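Local coordinates for ribosomal protein S2-related protein (Deinococcus radiodurans, PDB 2JH3) that binds a 4Fe-4S iron-sulphur cluster and has a chelatase-type fold, which suggests a possible role as a sirohydrochlorin ferrochelatase, at residues G12-G17 with C454-A459; T61-D66 with Q275-A280; S196-R201 with P239-G244. One frame throughout, in Å; residues are numbered along the deposited sequence.

Interaction 1. Residues G12-G17 with C454-A459. With SF4 (iron/sulfur cluster), chain E.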
loop_
_atom_site.group_PDB
_atom_site.type_symbol
_atom_site.label_atom_id
_atom_site.label_comp_id
_atom_site.label_asym_id
_atom_site.label_seq_id
_atom_site.Cartn_x
_atom_site.Cartn_y
_atom_site.Cartn_z
ATOM N N GLY A 12 -19.148 4.962 -10.961
ATOM C CA GLY A 12 -17.827 4.477 -10.526
ATOM C C GLY A 12 -17.872 3.655 -9.237
ATOM O O GLY A 12 -18.951 3.436 -8.655
ATOM N N SER A 13 -16.681 3.281 -8.727
ATOM C CA SER A 13 -16.596 2.458 -7.493
ATOM C C SER A 13 -15.214 2.528 -6.912
ATOM O O SER A 13 -14.231 2.763 -7.651
ATOM C CB SER A 13 -16.863 1.005 -7.866
ATOM O OG SER A 13 -16.860 0.111 -6.762
ATOM N N HIS A 14 -15.142 2.362 -5.581
ATOM C CA HIS A 14 -13.884 2.151 -4.926
ATOM C C HIS A 14 -13.374 0.757 -5.168
ATOM O O HIS A 14 -12.177 0.545 -5.114
ATOM C CB HIS A 14 -13.916 2.406 -3.457
ATOM C CG HIS A 14 -14.210 3.802 -3.065
ATOM N ND1 HIS A 14 -14.239 4.846 -3.961
ATOM C CD2 HIS A 14 -14.378 4.347 -1.842
ATOM C CE1 HIS A 14 -14.518 5.967 -3.304
ATOM N NE2 HIS A 14 -14.621 5.682 -2.014
ATOM N N HIS A 15 -14.244 -0.193 -5.495
ATOM C CA HIS A 15 -13.796 -1.593 -5.495
ATOM C C HIS A 15 -14.018 -2.422 -6.749
ATOM O O HIS A 15 -13.382 -3.467 -6.959
ATOM C CB HIS A 15 -14.445 -2.337 -4.307
ATOM C CG HIS A 15 -14.097 -1.763 -2.972
ATOM N ND1 HIS A 15 -12.824 -1.831 -2.450
ATOM C CD2 HIS A 15 -14.833 -1.071 -2.072
ATOM C CE1 HIS A 15 -12.792 -1.234 -1.277
ATOM N NE2 HIS A 15 -13.998 -0.771 -1.020
ATOM N N HIS A 16 -14.948 -2.016 -7.575
ATOM C CA HIS A 16 -15.358 -2.867 -8.689
ATOM C C HIS A 16 -15.362 -2.133 -10.001
ATOM O O HIS A 16 -15.934 -1.068 -10.103
ATOM C CB HIS A 16 -16.793 -3.297 -8.402
ATOM C CG HIS A 16 -16.931 -4.042 -7.114
ATOM N ND1 HIS A 16 -16.212 -5.192 -6.855
ATOM C CD2 HIS A 16 -17.676 -3.793 -6.011
ATOM C CE1 HIS A 16 -16.539 -5.635 -5.650
ATOM N NE2 HIS A 16 -17.413 -4.796 -5.112
ATOM N N GLY A 17 -14.852 -2.759 -11.043
ATOM C CA GLY A 17 -14.769 -2.102 -12.356
ATOM C C GLY A 17 -15.986 -2.041 -13.301
ATOM O O GLY A 17 -15.912 -1.380 -14.340
ATOM N N CYS A 454 -10.549 13.501 -1.180
ATOM C CA CYS A 454 -11.177 12.540 -2.138
ATOM C C CYS A 454 -12.218 11.552 -1.538
ATOM O O CYS A 454 -12.375 11.422 -0.298
ATOM C CB CYS A 454 -10.068 11.736 -2.888
ATOM S SG CYS A 454 -9.294 10.546 -1.881
ATOM N N THR A 455 -12.936 10.838 -2.395
ATOM C CA THR A 455 -13.999 9.958 -1.876
ATOM C C THR A 455 -13.436 8.815 -1.033
ATOM O O THR A 455 -14.095 8.369 -0.133
ATOM C CB THR A 455 -14.967 9.385 -2.954
ATOM O OG1 THR A 455 -14.216 8.691 -3.907
ATOM C CG2 THR A 455 -15.726 10.531 -3.634
ATOM N N VAL A 456 -12.199 8.392 -1.289
ATOM C CA VAL A 456 -11.603 7.288 -0.527
ATOM C C VAL A 456 -11.294 7.750 0.913
ATOM O O VAL A 456 -11.572 7.004 1.901
ATOM C CB VAL A 456 -10.408 6.688 -1.251
ATOM C CG1 VAL A 456 -9.571 5.757 -0.326
ATOM C CG2 VAL A 456 -10.877 5.861 -2.474
ATOM N N LEU A 457 -10.771 8.970 1.060
ATOM C CA LEU A 457 -10.508 9.534 2.366
ATOM C C LEU A 457 -11.807 9.834 3.126
ATOM O O LEU A 457 -11.874 9.574 4.334
ATOM C CB LEU A 457 -9.690 10.838 2.258
ATOM C CG LEU A 457 -9.471 11.627 3.569
ATOM C CD1 LEU A 457 -8.763 10.721 4.602
ATOM C CD2 LEU A 457 -8.597 12.847 3.343
ATOM N N LEU A 458 -12.832 10.349 2.422
ATOM C CA LEU A 458 -14.142 10.601 3.071
ATOM C C LEU A 458 -14.720 9.299 3.632
ATOM O O LEU A 458 -15.217 9.251 4.751
ATOM C CB LEU A 458 -15.142 11.184 2.090
ATOM C CG LEU A 458 -14.860 12.586 1.634
ATOM C CD1 LEU A 458 -15.590 12.946 0.378
ATOM C CD2 LEU A 458 -15.206 13.565 2.705
ATOM N N ALA A 459 -14.680 8.233 2.865
ATOM C CA ALA A 459 -15.172 6.931 3.401
ATOM C C ALA A 459 -14.361 6.391 4.598
ATOM O O ALA A 459 -14.894 5.751 5.533
ATOM C CB ALA A 459 -15.155 5.914 2.260
HETATM FE FE1 SF4 E . -5.784 13.811 -1.755
HETATM FE FE2 SF4 E . -7.121 11.453 -1.599
HETATM FE FE3 SF4 E . -4.518 11.520 -2.329
HETATM FE FE4 SF4 E . -5.217 12.054 0.259
HETATM S S1 SF4 E . -5.497 10.023 -0.839
HETATM S S2 SF4 E . -3.715 13.270 -0.998
HETATM S S3 SF4 E . -7.216 13.194 -0.051
HETATM S S4 SF4 E . -6.268 12.350 -3.568
#
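His14 lays its imidazole against the first turn of helix 455-467, with Val456 over one face and Thr455 at the edge. Val456 CG2 sits 3.7 Å from the centroid of the His14 ring and only 5° off the ring normal. This is a CH-pi contact over the middle of the ring. The Val456 methyl that makes it is anti to its own carbonyl carbon. In the ring plane, Thr455 CB comes to 3.5 Å from His14 CE1. The polar link is weak: His14 NE2 donates to the backbone Thr455 O at 3.3 Å, with an N-H...O angle of 145°. Thr455 O also accepts from Ala459 N, so it has two donors. The His14 torsion (chi1 -64°) sets CG beside the backbone N and sends the ring out from the loop toward the helix. The other ring nitrogen, ND1, makes a weak hydrogen bond to Gln50 O. Behind His14, Ser13 OG accepts from His15 N and His16 N, an ST turn and an ST motif that hold the loop in shape. Cys454, the N-cap of this helix, is one of the four cluster cysteines. Its SG binds the iron FE2 at 2.4 Å and takes a weak capping bond from Leu457 N at 3.6 Å. Leu457 CD2 lies 3.7 Å from the cluster sulphur S3. Cys422, Cys425 and Cys450 are the other cysteine ligands. The CbiX loop thus meets the helix that Cys454 caps mainly through ring packing, and one weak bond gives the join modest polar strength.

Interaction 2. Residues T61-D66 with Q275-A280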
loop_
_atom_site.group_PDB
_atom_site.type_symbol
_atom_site.label_atom_id
_atom_site.label_comp_id
_atom_site.label_asym_id
_atom_site.label_seq_id
_atom_site.Cartn_x
_atom_site.Cartn_y
_atom_site.Cartn_z
ATOM N N THR A 61 -10.591 19.475 -16.715
ATOM C CA THR A 61 -9.967 18.739 -17.754
ATOM C C THR A 61 -10.499 19.053 -19.154
ATOM O O THR A 61 -9.972 18.514 -20.116
ATOM C CB THR A 61 -10.031 17.226 -17.519
ATOM O OG1 THR A 61 -11.310 16.708 -17.846
ATOM C CG2 THR A 61 -9.677 16.876 -16.075
ATOM N N VAL A 62 -11.559 19.851 -19.278
ATOM C CA VAL A 62 -12.211 20.016 -20.583
ATOM C C VAL A 62 -11.484 21.097 -21.373
ATOM O O VAL A 62 -11.069 22.111 -20.823
ATOM C CB VAL A 62 -13.775 20.227 -20.511
ATOM C CG1 VAL A 62 -14.425 19.373 -19.430
ATOM C CG2 VAL A 62 -14.094 21.545 -20.332
ATOM N N ALA A 63 -11.287 20.808 -22.640
ATOM C CA ALA A 63 -10.451 21.543 -23.487
ATOM C C ALA A 63 -11.101 22.804 -24.035
ATOM O O ALA A 63 -10.381 23.760 -24.327
ATOM C CB ALA A 63 -9.956 20.653 -24.632
ATOM N N TYR A 64 -12.443 22.804 -24.099
ATOM C CA TYR A 64 -13.272 23.848 -24.764
ATOM C C TYR A 64 -14.200 24.549 -23.810
ATOM O O TYR A 64 -14.341 24.158 -22.653
ATOM C CB TYR A 64 -14.039 23.250 -25.932
ATOM C CG TYR A 64 -13.094 22.462 -26.809
ATOM C CD1 TYR A 64 -11.996 23.082 -27.368
ATOM C CD2 TYR A 64 -13.264 21.093 -27.027
ATOM C CE1 TYR A 64 -11.107 22.368 -28.135
ATOM C CE2 TYR A 64 -12.366 20.364 -27.778
ATOM C CZ TYR A 64 -11.301 21.031 -28.341
ATOM O OH TYR A 64 -10.388 20.365 -29.118
ATOM N N SER A 65 -14.768 25.653 -24.280
ATOM C CA SER A 65 -15.481 26.601 -23.429
ATOM C C SER A 65 -16.981 26.362 -23.487
ATOM O O SER A 65 -17.758 27.054 -22.832
ATOM C CB SER A 65 -15.170 28.040 -23.900
ATOM O OG SER A 65 -15.605 28.231 -25.244
ATOM N N ASP A 66 -17.365 25.375 -24.285
ATOM C CA ASP A 66 -18.737 24.894 -24.415
ATOM C C ASP A 66 -18.785 23.410 -24.078
ATOM O O ASP A 66 -18.180 22.580 -24.753
ATOM C CB ASP A 66 -19.229 25.099 -25.848
ATOM C CG ASP A 66 -20.691 24.672 -26.046
ATOM O OD1 ASP A 66 -21.546 25.591 -26.083
ATOM O OD2 ASP A 66 -20.987 23.446 -26.198
ATOM N N GLN A 275 -8.052 28.661 -22.465
ATOM C CA GLN A 275 -6.612 28.983 -22.543
ATOM C C GLN A 275 -5.817 28.467 -21.396
ATOM O O GLN A 275 -4.691 28.080 -21.571
ATOM C CB GLN A 275 -6.427 30.481 -22.612
ATOM C CG GLN A 275 -7.036 31.076 -23.930
ATOM C CD GLN A 275 -6.315 30.664 -25.179
ATOM O OE1 GLN A 275 -5.131 30.307 -25.147
ATOM N NE2 GLN A 275 -7.025 30.719 -26.308
ATOM N N ALA A 276 -6.398 28.426 -20.216
ATOM C CA ALA A 276 -5.721 27.834 -19.063
ATOM C C ALA A 276 -5.430 26.370 -19.283
ATOM O O ALA A 276 -4.337 25.893 -18.956
ATOM C CB ALA A 276 -6.588 27.999 -17.812
ATOM N N HIS A 277 -6.479 25.618 -19.694
ATOM C CA HIS A 277 -6.267 24.207 -20.056
ATOM C C HIS A 277 -5.263 24.133 -21.161
ATOM O O HIS A 277 -4.364 23.293 -21.089
ATOM C CB HIS A 277 -7.607 23.489 -20.420
ATOM C CG HIS A 277 -7.457 22.111 -21.022
ATOM N ND1 HIS A 277 -7.075 21.904 -22.335
ATOM C CD2 HIS A 277 -7.698 20.864 -20.501
ATOM C CE1 HIS A 277 -7.091 20.597 -22.602
ATOM N NE2 HIS A 277 -7.465 19.951 -21.505
ATOM N N ALA A 278 -5.370 24.972 -22.201
ATOM C CA ALA A 278 -4.415 24.839 -23.286
ATOM C C ALA A 278 -2.957 25.091 -22.838
ATOM O O ALA A 278 -2.022 24.406 -23.297
ATOM C CB ALA A 278 -4.778 25.770 -24.476
ATOM N N GLU A 279 -2.756 26.043 -21.939
ATOM C CA GLU A 279 -1.415 26.305 -21.407
ATOM C C GLU A 279 -0.772 25.111 -20.721
ATOM O O GLU A 279 0.419 24.835 -20.886
ATOM C CB GLU A 279 -1.493 27.464 -20.426
ATOM C CG GLU A 279 -1.715 28.823 -21.095
ATOM C CD GLU A 279 -1.822 29.967 -20.079
ATOM O OE1 GLU A 279 -1.206 29.915 -19.006
ATOM O OE2 GLU A 279 -2.576 30.875 -20.362
ATOM N N ALA A 280 -1.565 24.401 -19.900
ATOM C CA ALA A 280 -1.046 23.270 -19.146
ATOM C C ALA A 280 -0.612 22.162 -20.082
ATOM O O ALA A 280 0.448 21.558 -19.910
ATOM C CB ALA A 280 -1.994 22.807 -18.137
HETATM O O HOH W 1 -7.507 23.618 -24.579
#
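The loop of the first CbiX region that leads into strand 66-71 meets the start of helix 275-290 here, and His277 of the helix lies against Thr61, Val62 and Ala63. The nearest CA atoms across the contact are those of Ala63 and His277, 6.0 Å apart. The His277 side chain has CG anti to the backbone N (chi1 170°), which carries the imidazole across to the loop. One face of the ring lies on the loop backbone. Ala63 CA is 3.7 Å from the ring centroid and 15° off the ring normal, a CH-pi contact offset toward the rim. Val62 O lies over the same face, 3.6 Å from His277 CD2. On the same side of the ring, Ala63 CB comes to 3.5 Å from His277 CE1. Thr61 O comes obliquely to the ring, 3.2 Å from His277 NE2. A water bridges His277 ND1 and Ala63 O, hydrogen-bonded to each at 2.9 Å; it donates to Ala63 O. Both ring nitrogens thus have a polar atom of the loop or its water close by. The join belongs to the seam between the chelatase-like part of the chain and the DR2241 stabilising region, whose helices 361-371 and 375-383 also border it. Arg365 and Glu377 of those helices touch His277, and the ring of Trp281 meets the imidazole at about 40°. On the two backbones, Val62 O accepts a hydrogen bond from Arg108 NH2, and His277 N donates one to Asp274 OD2, just before the helix.

Interaction 3. Residues S196-R201 with P239-G244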
loop_
_atom_site.group_PDB
_atom_site.type_symbol
_atom_site.label_atom_id
_atom_site.label_comp_id
_atom_site.label_asym_id
_atom_site.label_seq_id
_atom_site.Cartn_x
_atom_site.Cartn_y
_atom_site.Cartn_z
ATOM N N SER A 196 -38.441 -12.985 -8.517
ATOM C CA SER A 196 -38.716 -14.335 -8.004
ATOM C C SER A 196 -40.192 -14.756 -8.216
ATOM O O SER A 196 -40.529 -15.907 -8.088
ATOM C CB SER A 196 -38.283 -14.431 -6.546
ATOM O OG SER A 196 -39.137 -13.656 -5.758
ATOM N N GLU A 197 -41.045 -13.823 -8.641
ATOM C CA GLU A 197 -42.405 -14.088 -8.986
ATOM C C GLU A 197 -42.692 -13.823 -10.487
ATOM O O GLU A 197 -43.846 -13.663 -10.901
ATOM C CB GLU A 197 -43.275 -13.156 -8.145
ATOM C CG GLU A 197 -43.177 -13.351 -6.636
ATOM C CD GLU A 197 -43.901 -14.613 -6.183
ATOM O OE1 GLU A 197 -43.427 -15.266 -5.219
ATOM O OE2 GLU A 197 -44.937 -14.951 -6.807
ATOM N N TRP A 198 -41.676 -13.794 -11.326
ATOM C CA TRP A 198 -41.878 -13.307 -12.718
ATOM C C TRP A 198 -42.934 -14.048 -13.558
ATOM O O TRP A 198 -43.617 -13.417 -14.351
ATOM C CB TRP A 198 -40.544 -13.231 -13.510
ATOM C CG TRP A 198 -39.908 -14.534 -13.910
ATOM C CD1 TRP A 198 -38.867 -15.165 -13.281
ATOM C CD2 TRP A 198 -40.209 -15.330 -15.064
ATOM N NE1 TRP A 198 -38.536 -16.331 -13.930
ATOM C CE2 TRP A 198 -39.346 -16.460 -15.032
ATOM C CE3 TRP A 198 -41.187 -15.262 -16.063
ATOM C CZ2 TRP A 198 -39.420 -17.500 -15.983
ATOM C CZ3 TRP A 198 -41.253 -16.279 -16.997
ATOM C CH2 TRP A 198 -40.386 -17.396 -16.948
ATOM N N PRO A 199 -43.038 -15.386 -13.446
ATOM C CA PRO A 199 -44.056 -16.059 -14.264
ATOM C C PRO A 199 -45.528 -15.621 -13.950
ATOM O O PRO A 199 -46.401 -15.794 -14.800
ATOM C CB PRO A 199 -43.791 -17.544 -13.974
ATOM C CG PRO A 199 -42.377 -17.591 -13.395
ATOM C CD PRO A 199 -42.277 -16.356 -12.634
ATOM N N SER A 200 -45.777 -15.029 -12.775
ATOM C CA SER A 200 -47.076 -14.425 -12.445
ATOM C C SER A 200 -47.466 -13.265 -13.376
ATOM O O SER A 200 -48.636 -12.816 -13.369
ATOM C CB SER A 200 -47.067 -13.889 -11.021
ATOM O OG SER A 200 -46.323 -12.687 -10.888
ATOM N N ARG A 201 -46.505 -12.782 -14.173
ATOM C CA ARG A 201 -46.732 -11.643 -15.058
ATOM C C ARG A 201 -46.549 -12.002 -16.525
ATOM O O ARG A 201 -46.406 -11.137 -17.362
ATOM C CB ARG A 201 -45.799 -10.483 -14.658
ATOM C CG ARG A 201 -46.273 -9.675 -13.439
ATOM C CD ARG A 201 -47.671 -8.989 -13.715
ATOM N NE ARG A 201 -48.006 -8.093 -12.611
ATOM C CZ ARG A 201 -48.533 -8.500 -11.459
ATOM N NH1 ARG A 201 -48.810 -9.790 -11.292
ATOM N NH2 ARG A 201 -48.765 -7.631 -10.463
ATOM N N PRO A 239 -42.766 -20.677 -18.573
ATOM C CA PRO A 239 -42.170 -20.857 -19.912
ATOM C C PRO A 239 -40.683 -20.581 -19.936
ATOM O O PRO A 239 -40.128 -20.098 -18.933
ATOM C CB PRO A 239 -42.898 -19.819 -20.770
ATOM C CG PRO A 239 -43.425 -18.800 -19.833
ATOM C CD PRO A 239 -43.532 -19.419 -18.461
ATOM N N PRO A 240 -40.019 -20.850 -21.074
ATOM C CA PRO A 240 -38.576 -20.615 -21.126
ATOM C C PRO A 240 -38.256 -19.094 -21.035
ATOM O O PRO A 240 -38.967 -18.282 -21.589
ATOM C CB PRO A 240 -38.147 -21.194 -22.482
ATOM C CG PRO A 240 -39.402 -21.502 -23.226
ATOM C CD PRO A 240 -40.584 -21.303 -22.354
ATOM N N LEU A 241 -37.224 -18.754 -20.274
ATOM C CA LEU A 241 -36.790 -17.349 -20.086
ATOM C C LEU A 241 -35.433 -17.165 -20.727
ATOM O O LEU A 241 -34.464 -17.789 -20.295
ATOM C CB LEU A 241 -36.642 -17.007 -18.609
ATOM C CG LEU A 241 -36.339 -15.516 -18.361
ATOM C CD1 LEU A 241 -37.486 -14.637 -18.831
ATOM C CD2 LEU A 241 -36.091 -15.289 -16.883
ATOM N N HIS A 242 -35.350 -16.278 -21.706
ATOM C CA HIS A 242 -34.034 -15.845 -22.178
ATOM C C HIS A 242 -33.534 -14.595 -21.400
ATOM O O HIS A 242 -34.201 -13.564 -21.324
ATOM C CB HIS A 242 -34.070 -15.625 -23.682
ATOM C CG HIS A 242 -34.797 -16.710 -24.414
ATOM N ND1 HIS A 242 -34.216 -17.930 -24.706
ATOM C CD2 HIS A 242 -36.068 -16.768 -24.873
ATOM C CE1 HIS A 242 -35.107 -18.685 -25.336
ATOM N NE2 HIS A 242 -36.238 -18.005 -25.444
ATOM N N VAL A 243 -32.347 -14.715 -20.826
ATOM C CA VAL A 243 -31.778 -13.636 -20.048
ATOM C C VAL A 243 -30.666 -12.854 -20.783
ATOM O O VAL A 243 -29.601 -13.392 -21.147
ATOM C CB VAL A 243 -31.318 -14.138 -18.689
ATOM C CG1 VAL A 243 -30.739 -12.960 -17.823
ATOM C CG2 VAL A 243 -32.514 -14.758 -17.982
ATOM N N GLY A 244 -30.971 -11.566 -20.960
ATOM C CA GLY A 244 -30.089 -10.596 -21.614
ATOM C C GLY A 244 -29.212 -9.973 -20.548
ATOM O O GLY A 244 -29.501 -10.038 -19.334
#
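The carbonyl Glu197 O is gripped twice by Ser200, by OG at 2.7 Å and by the backbone N at 3.0 Å. Ser200 OG approaches with a C=O...OG angle of 156°, 17° out of the carbonyl plane. These bonds, with Arg201 N to Trp198 O, hold the 3-10 turn from which Trp198 reaches strand 241-243. Trp198 CG stands between the backbone N and the carbonyl carbon (chi1 71°). From there the indole is clasped on both faces. Pro199 CG lies over the centre of one face, 3.5 Å above the plane. On the opposite face Leu241 CD2 packs near the rim, 4.2 Å from the centroid of the five-membered ring, a CH-pi contact. Leu241 CB adds a touch at 3.9 Å from Trp198 CZ2. At the far end of the six-membered ring, Trp198 CH2 points at Pro239 O, 3.4 Å away and in the plane of the indole, while Pro239 CD lies 4.0 Å from the same carbon. Were Trp198 replaced by an alanine, Leu241 CD2 and Pro239 would probably lose the surface they rest on, and a gap would open between the turn and the strand. Strand 241-243 is one of the two edge strands of the parallel sheet in the second CbiX region; the turn follows the other, 193-194. Ala207 of strand 207-211 and Ala231 of helix 218-234 also touch Trp198, which places the indole between the turn, the sheet and that helix. No hydrogen bond crosses between the two segments, so their join rests on apolar packing round Trp198.

Interactions 1 and 2 both tie a loop of the first CbiX region to a helix of a later region, the cluster-binding one in interaction 1 and the stabilising one in interaction 2. Interaction 3 stays within the second CbiX region, where the loop from edge strand 193-194 to 207-211 packs on the opposite edge strand, 241-243. Interaction 2 is buried, interaction 1 lies at the surface, and interaction 3 is partly buried. A histidine carries each inter-region join and meets backbone carbonyls, helped by water in interaction 2. A tryptophan carries interaction 3, without a cross-contact hydrogen bond. Only interaction 1 includes a cluster ligand. Interactions 2 and 3 have centres about 50 Å apart.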